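Leucyl-tRNA synthetase subunit alpha (Aquifex aeolicus, PDB 3O0A) probably hydrolyses tRNA mischarged with the wrong amino acid through its CP1 editing domain, proofreading the leucine-tRNA ligation made by the full enzyme. Local coordinates at residues A[4-10]-A[44-50]. Residues are numbered along the deposited sequence; the frame is centred on the assembly and turned at random.
Sequences EGALIRF and TTRPDTV
Ala6 and Thr44 face each other as an antiparallel hydrogen-bonded pair. Ala6 N donates to Thr44 O at 2.8 Å, and Thr44 N donates back to Ala6 O at 2.9 Å, so the N and O of both residues are paired where strand 37-44 ends. Beyond this pair residues 44-50 fold over the face of strand 6-10 that carries Ala6 and Ile8. The tight side is apolar and buried. Ile8 has CG1 anti to its carbonyl carbon (chi1 -60°) and an extended chi2, which carries CD1 to the loop. There CD1 touches two methyls, 3.7 Å from Thr44 CG2 and 3.8 Å from Val50 CG2. Val50 CG2 also meets the ring of Phe10 obliquely at CZ. Ala6 CB rests on Pro47 CB at 4.0 Å. Gly5 CA sits 3.2 Å from Thr44 O, and a CB on Gly5 would run into that oxygen. Met140 of strand 138-141 touches Phe10, Thr44 and Val50, while Thr202 of helix 194-207 packs on Ala6 and Pro47. The other side is looser. Glu4 and Thr45 are exposed, and Thr45 CG2 comes to 3.3 Å from Glu4 O. Thr44 OG1, anti to its backbone N, accepts from Arg46 N at 2.8 Å and forms an ST turn. A valine in place of Thr44 would probably leave Arg46 N without this acceptor and the turn less firmly set. Within the loop Arg46 grips Asp48 side-on through NE and NH2, and Thr49 OG1 bonds Arg46 O. The chemistry is thus divided: two backbone bonds fix the start of the loop to the strand, apolar contacts seat the rest, and side-chain polar bonds act within the loop.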
# COMPACT_ATOMS: atom_id res chain seq x y z
N GLU A 4 15.63 3.13 -9.66
CA GLU A 4 14.65 3.95 -10.43
C GLU A 4 13.23 3.55 -10.03
O GLU A 4 12.90 2.36 -9.94
CB GLU A 4 14.86 3.80 -11.94
CG GLU A 4 13.84 4.53 -12.83
CD GLU A 4 13.97 6.04 -12.78
OE1 GLU A 4 14.91 6.57 -13.39
OE2 GLU A 4 13.11 6.69 -12.14
N GLY A 5 12.41 4.56 -9.77
CA GLY A 5 11.02 4.35 -9.40
C GLY A 5 10.42 5.67 -8.95
O GLY A 5 10.86 6.75 -9.38
N ALA A 6 9.42 5.58 -8.08
CA ALA A 6 8.73 6.76 -7.61
C ALA A 6 8.40 6.61 -6.14
O ALA A 6 8.11 5.51 -5.67
CB ALA A 6 7.45 6.96 -8.40
N LEU A 7 8.45 7.72 -5.42
CA LEU A 7 7.79 7.78 -4.12
C LEU A 7 6.37 8.24 -4.40
O LEU A 7 6.16 9.18 -5.18
CB LEU A 7 8.49 8.78 -3.20
CG LEU A 7 9.86 8.37 -2.63
CD1 LEU A 7 10.59 9.59 -2.11
CD2 LEU A 7 9.69 7.33 -1.53
N ILE A 8 5.39 7.58 -3.80
CA ILE A 8 3.99 7.95 -3.97
C ILE A 8 3.38 8.17 -2.59
O ILE A 8 3.57 7.34 -1.69
CB ILE A 8 3.19 6.90 -4.76
CG1 ILE A 8 3.82 6.73 -6.15
CG2 ILE A 8 1.70 7.32 -4.87
CD1 ILE A 8 3.14 5.70 -7.05
N ARG A 9 2.71 9.31 -2.43
CA ARG A 9 2.14 9.70 -1.14
C ARG A 9 0.69 9.22 -1.02
O ARG A 9 -0.24 9.92 -1.43
CB ARG A 9 2.26 11.22 -0.92
CG ARG A 9 3.68 11.75 -1.08
CD ARG A 9 3.89 13.04 -0.31
NE ARG A 9 3.73 12.85 1.14
CZ ARG A 9 4.69 12.96 2.06
NH1 ARG A 9 5.95 13.23 1.70
NH2 ARG A 9 4.41 12.79 3.35
N PHE A 10 0.51 8.01 -0.51
CA PHE A 10 -0.83 7.60 -0.07
C PHE A 10 -1.14 8.36 1.22
O PHE A 10 -0.23 8.89 1.86
CB PHE A 10 -0.87 6.08 0.14
CG PHE A 10 -0.90 5.31 -1.15
CD1 PHE A 10 0.24 5.24 -1.96
CD2 PHE A 10 -2.07 4.69 -1.58
CE1 PHE A 10 0.21 4.54 -3.17
CE2 PHE A 10 -2.10 3.99 -2.78
CZ PHE A 10 -0.95 3.91 -3.58
N THR A 44 7.95 2.69 -5.02
CA THR A 44 7.63 1.64 -6.00
C THR A 44 8.47 1.77 -7.27
O THR A 44 8.72 2.87 -7.73
CB THR A 44 6.11 1.64 -6.40
OG1 THR A 44 5.87 0.59 -7.35
CG2 THR A 44 5.67 2.97 -6.98
N THR A 45 8.89 0.64 -7.82
CA THR A 45 9.52 0.63 -9.15
C THR A 45 8.46 0.42 -10.23
O THR A 45 8.79 0.32 -11.41
CB THR A 45 10.61 -0.46 -9.27
OG1 THR A 45 10.03 -1.75 -9.07
CG2 THR A 45 11.70 -0.23 -8.22
N ARG A 46 7.20 0.36 -9.80
CA ARG A 46 6.07 0.14 -10.70
C ARG A 46 4.98 1.21 -10.59
O ARG A 46 3.80 0.90 -10.35
CB ARG A 46 5.48 -1.26 -10.48
CG ARG A 46 6.40 -2.44 -10.92
CD ARG A 46 6.81 -2.38 -12.39
NE ARG A 46 5.68 -2.35 -13.32
CZ ARG A 46 5.00 -3.42 -13.74
NH1 ARG A 46 5.32 -4.65 -13.31
NH2 ARG A 46 4.00 -3.27 -14.60
N PRO A 47 5.35 2.49 -10.79
CA PRO A 47 4.32 3.53 -10.68
C PRO A 47 3.25 3.42 -11.77
O PRO A 47 2.15 3.96 -11.61
CB PRO A 47 5.14 4.82 -10.79
CG PRO A 47 6.31 4.44 -11.64
CD PRO A 47 6.65 3.06 -11.17
N ASP A 48 3.57 2.72 -12.87
CA ASP A 48 2.61 2.42 -13.93
C ASP A 48 1.41 1.60 -13.45
O ASP A 48 0.38 1.57 -14.12
CB ASP A 48 3.29 1.73 -15.13
CG ASP A 48 4.05 0.45 -14.74
OD1 ASP A 48 4.63 0.36 -13.64
OD2 ASP A 48 4.09 -0.47 -15.58
N THR A 49 1.54 0.97 -12.28
CA THR A 49 0.50 0.10 -11.72
C THR A 49 -0.30 0.75 -10.57
O THR A 49 -1.12 0.07 -9.92
CB THR A 49 1.09 -1.25 -11.22
OG1 THR A 49 1.92 -1.04 -10.08
CG2 THR A 49 1.89 -1.94 -12.35
N VAL A 50 -0.07 2.04 -10.33
CA VAL A 50 -0.64 2.70 -9.14
C VAL A 50 -2.18 2.62 -9.10
O VAL A 50 -2.78 2.51 -8.02
CB VAL A 50 -0.13 4.16 -8.99
CG1 VAL A 50 -0.68 5.04 -10.11
CG2 VAL A 50 -0.51 4.74 -7.58